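Long form salivary protein D7L (Phlebotomus duboscqi, PDB 6MT7) binds and sequesters cysteinyl leukotrienes and a thromboxane A2 analogue, and so modulates blood feeding of female sand flies on vertebrate hosts. Local coordinates at residues K26-R29 / E30-W34; N35-D39 / E40-C44; V49-L53 / G54-E58; D96-D99 / K100-F104. All coordinates share one frame; numbering follows the deposited sequence.

The four contacts come in series along the chain. Contact 1 lies on helix 28-32. Contact 2 is the loop after it and the start of helix 40-52, and contact 3 is the end of that helix and the turn into strand 56-57. Contact 4 lies within helix 94-106. Contacts 1 and 2 touch, with centres about 9 Å apart, and contacts 2 and 4 touch at about 10 Å. Contact 4 also meets contact 3, centres about 14 Å apart. Contacts 1 and 3, about 20 Å apart between centres, both touch the bound Triton fragment. Contacts 1, 2 and 3 supply residues of the lipid pocket of this odorant-binding-protein-like D7 protein, and contact 4 packs beside it.

Contact 1. Residues K26-R29 / E30-W34. With TRT (fragment of triton X-100), chain C.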
# COMPACT_ATOMS: atom_id res chain seq x y z
N LYS A 26 11.18 -16.79 6.18
CA LYS A 26 11.44 -18.08 5.55
C LYS A 26 10.59 -18.30 4.31
O LYS A 26 11.04 -18.92 3.33
CB LYS A 26 11.19 -19.19 6.57
CG LYS A 26 11.74 -20.53 6.17
CD LYS A 26 13.20 -20.60 6.56
CE LYS A 26 13.68 -22.03 6.58
NZ LYS A 26 15.16 -22.04 6.57
N SER A 27 9.35 -17.82 4.32
CA SER A 27 8.39 -18.12 3.27
C SER A 27 8.32 -17.06 2.19
O SER A 27 7.44 -17.14 1.32
CB SER A 27 7.00 -18.36 3.87
OG SER A 27 6.99 -19.54 4.64
N LEU A 28 9.25 -16.09 2.17
CA LEU A 28 9.23 -15.04 1.15
C LEU A 28 9.07 -15.62 -0.26
O LEU A 28 8.22 -15.15 -1.04
CB LEU A 28 10.50 -14.19 1.21
CG LEU A 28 10.60 -13.08 0.16
CD1 LEU A 28 9.53 -12.00 0.38
CD2 LEU A 28 12.00 -12.45 0.11
N ARG A 29 9.88 -16.62 -0.61
CA ARG A 29 9.82 -17.18 -1.95
C ARG A 29 8.45 -17.77 -2.25
O ARG A 29 7.97 -17.71 -3.39
CB ARG A 29 10.89 -18.26 -2.14
CG ARG A 29 11.04 -18.71 -3.60
CD ARG A 29 10.19 -19.95 -3.94
NE ARG A 29 10.25 -20.27 -5.36
CZ ARG A 29 9.62 -19.61 -6.32
NH1 ARG A 29 8.84 -18.57 -6.04
NH2 ARG A 29 9.77 -19.99 -7.59
N GLU A 30 7.81 -18.36 -1.24
CA GLU A 30 6.47 -18.90 -1.45
C GLU A 30 5.48 -17.79 -1.77
O GLU A 30 4.62 -17.95 -2.64
CB GLU A 30 6.01 -19.69 -0.23
CG GLU A 30 6.81 -20.96 0.01
CD GLU A 30 6.88 -21.87 -1.21
OE1 GLU A 30 7.96 -22.44 -1.46
OE2 GLU A 30 5.87 -22.01 -1.93
N TRP A 31 5.57 -16.65 -1.07
CA TRP A 31 4.68 -15.55 -1.38
C TRP A 31 4.82 -15.12 -2.83
O TRP A 31 3.83 -14.77 -3.48
CB TRP A 31 4.93 -14.35 -0.47
CG TRP A 31 5.00 -14.67 0.99
CD1 TRP A 31 4.47 -15.76 1.64
CD2 TRP A 31 5.62 -13.87 2.00
NE1 TRP A 31 4.74 -15.69 2.99
CE2 TRP A 31 5.45 -14.53 3.23
CE3 TRP A 31 6.31 -12.65 1.97
CZ2 TRP A 31 5.96 -14.03 4.43
CZ3 TRP A 31 6.82 -12.15 3.17
CH2 TRP A 31 6.63 -12.83 4.38
N TYR A 32 6.05 -15.16 -3.37
CA TYR A 32 6.25 -14.75 -4.76
C TYR A 32 5.43 -15.59 -5.72
O TYR A 32 5.06 -15.11 -6.80
CB TYR A 32 7.71 -14.85 -5.15
CG TYR A 32 8.57 -13.64 -4.85
CD1 TYR A 32 8.43 -12.92 -3.68
CD2 TYR A 32 9.57 -13.25 -5.74
CE1 TYR A 32 9.25 -11.82 -3.41
CE2 TYR A 32 10.37 -12.17 -5.49
CZ TYR A 32 10.22 -11.46 -4.32
OH TYR A 32 11.05 -10.38 -4.09
N ARG A 33 5.19 -16.86 -5.39
CA ARG A 33 4.37 -17.71 -6.26
C ARG A 33 2.97 -17.91 -5.69
O ARG A 33 2.34 -18.94 -5.95
CB ARG A 33 5.06 -19.05 -6.55
CG ARG A 33 5.49 -19.90 -5.37
CD ARG A 33 6.19 -21.16 -5.88
NE ARG A 33 6.88 -21.90 -4.83
CZ ARG A 33 7.85 -22.80 -5.04
NH1 ARG A 33 8.25 -23.09 -6.28
NH2 ARG A 33 8.41 -23.41 -4.01
N TRP A 34 2.48 -16.92 -4.92
CA TRP A 34 1.08 -16.87 -4.48
C TRP A 34 0.74 -18.08 -3.63
O TRP A 34 -0.33 -18.69 -3.78
CB TRP A 34 0.14 -16.72 -5.68
CG TRP A 34 0.34 -15.37 -6.30
CD1 TRP A 34 1.30 -15.02 -7.22
CD2 TRP A 34 -0.39 -14.19 -6.00
NE1 TRP A 34 1.18 -13.68 -7.52
CE2 TRP A 34 0.16 -13.15 -6.78
CE3 TRP A 34 -1.46 -13.90 -5.15
CZ2 TRP A 34 -0.34 -11.85 -6.74
CZ3 TRP A 34 -1.95 -12.61 -5.11
CH2 TRP A 34 -1.38 -11.60 -5.90
C25 TRT C . 9.49 -9.25 -7.31
O24 TRT C . 8.10 -8.93 -7.28
C23 TRT C . 7.32 -9.90 -6.57
C22 TRT C . 5.96 -9.26 -6.30
O21 TRT C . 5.02 -10.19 -5.77
C20 TRT C . 3.77 -9.52 -5.62
C19 TRT C . 2.70 -10.53 -5.24
O18 TRT C . 2.69 -10.69 -3.83
C17 TRT C . 2.65 -12.07 -3.50
C16 TRT C . 1.28 -12.46 -3.00
O15 TRT C . 1.12 -12.11 -1.62
C12 TRT C . -0.15 -11.99 -1.10
C13 TRT C . -1.21 -12.69 -1.67
C14 TRT C . -2.50 -12.57 -1.14
C11 TRT C . -0.39 -11.17 -0.00
C10 TRT C . -1.67 -11.05 0.52
C9 TRT C . -2.74 -11.74 -0.04
C6 TRT C . -4.11 -11.58 0.55
C8 TRT C . -4.36 -12.83 1.39
C7 TRT C . -4.12 -10.38 1.50
C5 TRT C . -5.18 -11.52 -0.56
C1 TRT C . -5.38 -10.29 -1.47
C2 TRT C . -4.10 -9.63 -1.99
C4 TRT C . -6.16 -10.76 -2.69
C3 TRT C . -6.23 -9.20 -0.84
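Arg-29 and Arg-33 reach each other by different first torsions. In Arg-29, CG is anti to the backbone N (chi1 -170°) and the chain bends at chi2. In Arg-33, CG sits between the backbone N and the carbonyl carbon (chi1 56°), and the chain then runs straight to NE. The two guanidinium groups stack nearly flat, with planes 12° apart. Arg-29 NE lies over the centre of the Arg-33 group, 3.5 Å from its CZ. Glu-30 meets Arg-33 at its edge instead. It is gripped side-on in a salt bridge, with Arg-33 NH2 2.8 Å from Glu-30 OE1 and Arg-33 NE 3.1 Å from Glu-30 OE2. Glu-30 OE2 is also hydrogen-bonded to Asn-35 ND2. On another side of the helix, Leu-28 CD1 touches Trp-31 CE3 at 3.6 Å and Tyr-32 CE1 at 3.8 Å. Leu-28 CA makes a CH-pi contact over the six-membered ring of Trp-31. Trp-31 NE1 is hydrogen-bonded to Thr-42 OG1. The helix closes in a Schellman motif with Trp-34 as the C-prime residue. The Triton fragment lies over one face of Tyr-32, through C23, and of Trp-34, through C16. Trp-31 probably binds thromboxane A2 and Trp-34 leukotriene C4, as in related proteins. The Glu-30 carboxylate fixes the rotation of the Arg-33 group and probably offsets some of the repulsion between the stacked like charges.

Contact 2. Residues N35-D39 / E40-C44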
# COMPACT_ATOMS: atom_id res chain seq x y z
N ASN A 35 1.65 -18.43 -2.74
CA ASN A 35 1.46 -19.46 -1.73
C ASN A 35 1.70 -18.83 -0.37
O ASN A 35 2.72 -18.17 -0.18
CB ASN A 35 2.41 -20.64 -1.97
CG ASN A 35 2.28 -21.72 -0.93
OD1 ASN A 35 1.19 -21.95 -0.39
ND2 ASN A 35 3.38 -22.40 -0.62
N LEU A 36 0.76 -19.03 0.56
CA LEU A 36 0.78 -18.34 1.86
C LEU A 36 0.82 -19.38 2.97
O LEU A 36 -0.23 -19.75 3.51
CB LEU A 36 -0.43 -17.43 2.02
CG LEU A 36 -0.56 -16.30 1.00
CD1 LEU A 36 -1.84 -15.52 1.27
CD2 LEU A 36 0.65 -15.38 1.04
N PRO A 37 2.01 -19.86 3.34
CA PRO A 37 2.09 -20.93 4.34
C PRO A 37 1.64 -20.48 5.72
O PRO A 37 1.61 -19.30 6.06
CB PRO A 37 3.59 -21.29 4.35
CG PRO A 37 4.12 -20.78 3.03
CD PRO A 37 3.32 -19.53 2.77
N ASN A 38 1.32 -21.48 6.55
CA ASN A 38 0.81 -21.25 7.90
C ASN A 38 1.98 -21.06 8.87
O ASN A 38 2.29 -21.91 9.70
CB ASN A 38 -0.10 -22.39 8.32
CG ASN A 38 -0.77 -22.14 9.66
OD1 ASN A 38 -0.92 -21.00 10.10
ND2 ASN A 38 -1.20 -23.23 10.32
N ASP A 39 2.63 -19.90 8.76
CA ASP A 39 3.67 -19.53 9.71
C ASP A 39 3.50 -18.07 10.11
O ASP A 39 2.81 -17.30 9.44
CB ASP A 39 5.10 -19.82 9.20
CG ASP A 39 5.42 -19.18 7.84
OD1 ASP A 39 5.20 -17.96 7.66
OD2 ASP A 39 5.95 -19.91 6.97
N GLU A 40 4.13 -17.71 11.24
CA GLU A 40 3.89 -16.40 11.85
C GLU A 40 4.24 -15.26 10.91
O GLU A 40 3.49 -14.28 10.82
CB GLU A 40 4.68 -16.29 13.15
CG GLU A 40 4.49 -14.95 13.88
CD GLU A 40 5.16 -14.96 15.24
OE1 GLU A 40 5.22 -16.05 15.85
OE2 GLU A 40 5.62 -13.91 15.70
N ASP A 41 5.38 -15.34 10.21
CA ASP A 41 5.75 -14.23 9.34
C ASP A 41 4.74 -14.07 8.20
O ASP A 41 4.41 -12.94 7.80
CB ASP A 41 7.17 -14.41 8.80
CG ASP A 41 8.22 -14.03 9.84
OD1 ASP A 41 7.84 -13.43 10.87
OD2 ASP A 41 9.41 -14.31 9.62
N THR A 42 4.22 -15.19 7.68
CA THR A 42 3.18 -15.10 6.65
C THR A 42 1.89 -14.51 7.21
O THR A 42 1.21 -13.72 6.54
CB THR A 42 2.91 -16.47 6.03
OG1 THR A 42 4.10 -17.01 5.48
CG2 THR A 42 1.88 -16.36 4.91
N HIS A 43 1.53 -14.89 8.44
CA HIS A 43 0.36 -14.28 9.07
C HIS A 43 0.49 -12.76 9.06
O HIS A 43 -0.44 -12.05 8.69
CB HIS A 43 0.17 -14.75 10.51
CG HIS A 43 0.06 -16.24 10.66
ND1 HIS A 43 0.22 -16.87 11.88
CD2 HIS A 43 -0.20 -17.22 9.76
CE1 HIS A 43 0.06 -18.17 11.72
NE2 HIS A 43 -0.19 -18.41 10.44
N CYS A 44 1.64 -12.24 9.50
CA CYS A 44 1.76 -10.80 9.61
C CYS A 44 1.95 -10.13 8.26
O CYS A 44 1.52 -8.99 8.07
CB CYS A 44 2.89 -10.43 10.57
SG CYS A 44 2.39 -10.77 12.30
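Asp-39 and Thr-42 cross at about a right angle, with one carboxylate oxygen facing both the hydroxyl and the amide of Thr-42. Asp-39 OD1 takes both bonds. Thr-42 N reaches it at 2.9 Å, nearly in line with its C-O bond. The Thr-42 hydroxyl donates to it at 2.6 Å from OG1, from above the carboxylate plane. Asp-39 CG stands between its own backbone N and carbonyl carbon (chi1 54°), which turns the carboxylate back toward the helix. Its other oxygen, OD2, is hydrogen-bonded to Ser-27 OG. Asp-39 is thus the N-cap of helix 40-52, and its side chain caps the amide of Thr-42. Just before it, Asn-38 is the centre of an inverse gamma turn. This cap joins the loop after helix 28-32 to a helix of the PBP/GOBP family fold, and Cys-44, one turn on, is tied by a disulfide to Cys-94. His-43 is held at an edge and covered on a face. Its NE2 donates to Asn-38 OD1 at 2.7 Å, close to the ring plane and in the carbonyl plane of the amide, although the amide and ring are turned 38° apart. Asp-39 O lies over the ring face, 3.0 Å from His-43 CD2, and also accepts from His-43 N at 2.9 Å. The Thr-42 methyl points to the loop side. Its CG2 lies 3.9 Å from Leu-36 CB. Pro-37 crosses the Thr-42 side chain at about a right angle, its CD 3.8 Å from Thr-42 OG1. Leu-36 touches the bound Triton fragment.

Contact 3. Residues V49-L53 / G54-E58. With TRT (fragment of triton X-100), chain C.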
# COMPACT_ATOMS: atom_id res chain seq x y z
N VAL A 49 -0.68 -6.67 4.17
CA VAL A 49 -1.18 -6.40 2.82
C VAL A 49 -2.64 -5.93 2.88
O VAL A 49 -3.01 -4.96 2.21
CB VAL A 49 -1.02 -7.62 1.91
CG1 VAL A 49 -1.69 -7.37 0.56
CG2 VAL A 49 0.47 -7.93 1.69
N TRP A 50 -3.47 -6.60 3.68
CA TRP A 50 -4.85 -6.12 3.84
C TRP A 50 -4.86 -4.67 4.28
O TRP A 50 -5.61 -3.84 3.75
CB TRP A 50 -5.61 -6.96 4.87
CG TRP A 50 -6.12 -8.29 4.44
CD1 TRP A 50 -5.80 -9.50 5.00
CD2 TRP A 50 -7.08 -8.57 3.41
NE1 TRP A 50 -6.48 -10.51 4.37
CE2 TRP A 50 -7.28 -9.97 3.39
CE3 TRP A 50 -7.79 -7.78 2.50
CZ2 TRP A 50 -8.15 -10.59 2.49
CZ3 TRP A 50 -8.65 -8.40 1.60
CH2 TRP A 50 -8.82 -9.80 1.61
N LEU A 51 -4.00 -4.33 5.25
CA LEU A 51 -3.93 -2.96 5.75
C LEU A 51 -3.45 -2.00 4.67
O LEU A 51 -4.04 -0.93 4.47
CB LEU A 51 -3.00 -2.91 6.97
CG LEU A 51 -2.63 -1.53 7.54
CD1 LEU A 51 -3.84 -0.87 8.16
CD2 LEU A 51 -1.50 -1.68 8.58
N HIS A 52 -2.38 -2.37 3.97
CA HIS A 52 -1.78 -1.45 3.00
C HIS A 52 -2.58 -1.33 1.72
O HIS A 52 -2.36 -0.39 0.95
CB HIS A 52 -0.34 -1.87 2.72
CG HIS A 52 0.61 -1.50 3.82
ND1 HIS A 52 0.55 -2.06 5.07
CD2 HIS A 52 1.60 -0.57 3.87
CE1 HIS A 52 1.47 -1.52 5.84
NE2 HIS A 52 2.13 -0.62 5.13
N LEU A 53 -3.51 -2.26 1.46
CA LEU A 53 -4.48 -2.11 0.39
C LEU A 53 -5.63 -1.19 0.75
O LEU A 53 -6.44 -0.86 -0.13
CB LEU A 53 -5.06 -3.47 -0.00
CG LEU A 53 -4.14 -4.43 -0.77
CD1 LEU A 53 -4.73 -5.83 -0.82
CD2 LEU A 53 -3.87 -3.90 -2.17
N GLY A 54 -5.75 -0.78 2.01
CA GLY A 54 -6.89 0.00 2.44
C GLY A 54 -8.11 -0.82 2.78
O GLY A 54 -9.22 -0.28 2.81
N LEU A 55 -7.93 -2.11 3.07
CA LEU A 55 -9.06 -3.02 3.24
C LEU A 55 -9.19 -3.55 4.66
O LEU A 55 -9.97 -4.48 4.89
CB LEU A 55 -8.93 -4.17 2.23
CG LEU A 55 -8.98 -3.66 0.80
CD1 LEU A 55 -8.71 -4.81 -0.16
CD2 LEU A 55 -10.35 -3.02 0.52
N TYR A 56 -8.46 -2.98 5.62
CA TYR A 56 -8.58 -3.37 7.02
C TYR A 56 -8.97 -2.15 7.82
O TYR A 56 -8.26 -1.13 7.82
CB TYR A 56 -7.27 -3.97 7.55
CG TYR A 56 -7.35 -4.41 9.00
CD1 TYR A 56 -8.18 -5.45 9.40
CD2 TYR A 56 -6.57 -3.78 9.97
CE1 TYR A 56 -8.26 -5.85 10.73
CE2 TYR A 56 -6.63 -4.19 11.31
CZ TYR A 56 -7.47 -5.22 11.68
OH TYR A 56 -7.52 -5.61 13.00
N ASN A 57 -10.11 -2.23 8.50
CA ASN A 57 -10.63 -1.13 9.30
C ASN A 57 -10.02 -1.25 10.69
O ASN A 57 -10.37 -2.15 11.45
CB ASN A 57 -12.15 -1.18 9.32
CG ASN A 57 -12.78 -0.09 10.16
OD1 ASN A 57 -12.15 0.48 11.05
ND2 ASN A 57 -14.06 0.20 9.89
N GLU A 58 -9.09 -0.35 11.01
CA GLU A 58 -8.39 -0.44 12.29
C GLU A 58 -9.30 -0.10 13.46
O GLU A 58 -9.04 -0.56 14.58
CB GLU A 58 -7.16 0.46 12.29
CG GLU A 58 -6.08 0.03 11.30
CD GLU A 58 -4.87 0.95 11.29
OE1 GLU A 58 -4.93 2.00 10.63
OE2 GLU A 58 -3.85 0.61 11.94
C25 TRT C . 9.49 -9.25 -7.31
O24 TRT C . 8.10 -8.93 -7.28
C23 TRT C . 7.32 -9.90 -6.57
C22 TRT C . 5.96 -9.26 -6.30
O21 TRT C . 5.02 -10.19 -5.77
C20 TRT C . 3.77 -9.52 -5.62
C19 TRT C . 2.70 -10.53 -5.24
O18 TRT C . 2.69 -10.69 -3.83
C17 TRT C . 2.65 -12.07 -3.50
C16 TRT C . 1.28 -12.46 -3.00
O15 TRT C . 1.12 -12.11 -1.62
C12 TRT C . -0.15 -11.99 -1.10
C13 TRT C . -1.21 -12.69 -1.67
C14 TRT C . -2.50 -12.57 -1.14
C11 TRT C . -0.39 -11.17 -0.00
C10 TRT C . -1.67 -11.05 0.52
C9 TRT C . -2.74 -11.74 -0.04
C6 TRT C . -4.11 -11.58 0.55
C8 TRT C . -4.36 -12.83 1.39
C7 TRT C . -4.12 -10.38 1.50
C5 TRT C . -5.18 -11.52 -0.56
C1 TRT C . -5.38 -10.29 -1.47
C2 TRT C . -4.10 -9.63 -1.99
C4 TRT C . -6.16 -10.76 -2.69
C3 TRT C . -6.23 -9.20 -0.84
O HOH W 1 -6.60 -0.55 5.57
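Trp-50 and Leu-55 form the apolar centre, where helix 40-52 ends in a Schellman motif at Gly-54. Leu-55 CB meets the edge of the indole near its plane, 3.8 Å from Trp-50 CE3. Leu-55 CD1 packs on Leu-53 CB at 3.9 Å. The branched end of the bound Triton fragment lies over one face of the indole, its C3 3.5 Å from Trp-50 CZ3. Leu-53 CD1 reaches the same methyl. Val-49 lies against the aromatic ring of the fragment with CB and both methyls. Val-49, Trp-50 and Leu-53 thus give the pocket part of its wall. Further out, Leu-51 has CG anti to its backbone N (chi1 172°), which carries its end toward Glu-58, where CD1 rests 3.8 Å from Glu-58 CD. Tyr-56 CB packs on Leu-51 CA. The hydrogen bonds between the two segments are all made by backbone atoms. Leu-55 N donates to Trp-50 O at 3.0 Å and Gly-54 N to Leu-51 O at 3.0 Å, the pair that defines the Schellman motif. Gly-54 has positive phi (83°), as the motif has at this position. The chain then leaves the helix for strand 56-57, which pairs antiparallel with strand 62-63. A water bridges the turn: it donates to Leu-51 O at 2.8 Å and accepts from Tyr-56 N at 3.1 Å.

Contact 4. Residues D96-D99 / K100-F104; sequences DIYD and KTINF
Thr-101 OG1 donates to Ile-97 O at 2.7 Å, and the hydroxyl oxygen lies 27° out of the Ile-97 carbonyl plane. Thr-101 places OG1 between its backbone N and carbonyl carbon (chi1 54°), which folds the hydroxyl back onto the preceding turn. The same oxygen accepts a weak bond from Trp-50 NE1. Ile-97 O also takes a weak bond from Thr-101 N, whose better partner is Tyr-98 O at 3.0 Å. Tyr-98 O accepts Ile-102 N as well, weakly by angle. Lys-100 N is satisfied by Asp-96 O at 2.9 Å. Asn-103 N has no bond to the turn before. A water fills in, donating to Asp-99 O at 2.7 Å and accepting from Asn-103 N at 3.0 Å. The charged and polar ends find partners outside: Asp-96 OD2 at Asp-91 N, Asp-99 OD2 in a salt bridge with Lys-95 NZ, Lys-100 NZ at Ser-87 O. Tyr-98 and Ile-102 lie side by side and point the same way. Ile-102 CB makes a CH-pi contact over the tyrosine ring, 17° off its normal, and Ile-102 CG1 comes 3.6 Å from Tyr-98 CZ. The phenol OH is bonded to Leu-36 O, and the ring also meets His-43. Thr-101 N shifts from i-to-i+4 bonding to an i-to-i+3 bond, and a water spans the next gap, as in a kinked alpha-helix, here helix 94-106, which packs on helix 40-52 beside the ligand pocket.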
# COMPACT_ATOMS: atom_id res chain seq x y z
N ASP A 96 -5.30 -14.19 13.64
CA ASP A 96 -6.75 -14.21 13.44
C ASP A 96 -7.11 -13.71 12.04
O ASP A 96 -7.99 -14.27 11.38
CB ASP A 96 -7.44 -13.36 14.50
CG ASP A 96 -8.90 -13.74 14.70
OD1 ASP A 96 -9.25 -14.93 14.52
OD2 ASP A 96 -9.69 -12.85 15.06
N ILE A 97 -6.44 -12.66 11.58
CA ILE A 97 -6.75 -12.13 10.25
C ILE A 97 -6.36 -13.14 9.18
O ILE A 97 -7.10 -13.34 8.20
CB ILE A 97 -6.06 -10.78 10.05
CG1 ILE A 97 -6.72 -9.74 10.95
CG2 ILE A 97 -6.12 -10.36 8.59
CD1 ILE A 97 -5.91 -8.49 11.15
N TYR A 98 -5.22 -13.81 9.36
CA TYR A 98 -4.83 -14.89 8.46
C TYR A 98 -5.85 -16.02 8.47
O TYR A 98 -6.30 -16.48 7.42
CB TYR A 98 -3.44 -15.42 8.86
CG TYR A 98 -2.95 -16.60 8.06
CD1 TYR A 98 -3.22 -17.90 8.46
CD2 TYR A 98 -2.20 -16.41 6.90
CE1 TYR A 98 -2.77 -18.99 7.74
CE2 TYR A 98 -1.73 -17.50 6.16
CZ TYR A 98 -2.02 -18.79 6.59
OH TYR A 98 -1.59 -19.89 5.90
N ASP A 99 -6.24 -16.49 9.67
CA ASP A 99 -7.17 -17.61 9.74
C ASP A 99 -8.51 -17.27 9.12
O ASP A 99 -9.18 -18.16 8.56
CB ASP A 99 -7.38 -18.04 11.20
CG ASP A 99 -6.17 -18.75 11.79
OD1 ASP A 99 -5.26 -19.16 11.04
OD2 ASP A 99 -6.15 -18.90 13.03
N LYS A 100 -8.93 -16.02 9.22
CA LYS A 100 -10.19 -15.62 8.64
C LYS A 100 -10.13 -15.50 7.14
O LYS A 100 -11.17 -15.58 6.48
CB LYS A 100 -10.66 -14.30 9.27
CG LYS A 100 -11.39 -14.53 10.59
CD LYS A 100 -11.78 -13.22 11.26
CE LYS A 100 -12.97 -12.57 10.57
NZ LYS A 100 -14.26 -13.03 11.15
N THR A 101 -8.94 -15.34 6.56
CA THR A 101 -8.86 -15.09 5.13
C THR A 101 -8.14 -16.16 4.33
O THR A 101 -8.18 -16.10 3.10
CB THR A 101 -8.21 -13.72 4.86
OG1 THR A 101 -6.96 -13.63 5.52
CG2 THR A 101 -9.09 -12.64 5.40
N ILE A 102 -7.51 -17.16 4.96
CA ILE A 102 -6.63 -18.04 4.19
C ILE A 102 -7.45 -18.94 3.26
O ILE A 102 -7.05 -19.16 2.11
CB ILE A 102 -5.70 -18.84 5.12
CG1 ILE A 102 -4.69 -19.68 4.32
CG2 ILE A 102 -6.49 -19.72 6.07
CD1 ILE A 102 -3.92 -18.90 3.23
N ASN A 103 -8.61 -19.43 3.71
CA ASN A 103 -9.43 -20.25 2.81
C ASN A 103 -10.02 -19.41 1.69
O ASN A 103 -10.14 -19.87 0.55
CB ASN A 103 -10.55 -20.95 3.58
CG ASN A 103 -10.06 -22.17 4.32
OD1 ASN A 103 -9.07 -22.78 3.95
ND2 ASN A 103 -10.77 -22.53 5.38
N PHE A 104 -10.43 -18.18 2.00
CA PHE A 104 -10.88 -17.26 0.97
C PHE A 104 -9.81 -17.06 -0.09
O PHE A 104 -10.09 -17.09 -1.30
CB PHE A 104 -11.27 -15.93 1.63
CG PHE A 104 -11.60 -14.83 0.67
CD1 PHE A 104 -12.82 -14.80 0.02
CD2 PHE A 104 -10.71 -13.79 0.46
CE1 PHE A 104 -13.13 -13.76 -0.84
CE2 PHE A 104 -11.02 -12.76 -0.40
CZ PHE A 104 -12.23 -12.75 -1.05
O HOH W 2 -10.13 -19.24 6.26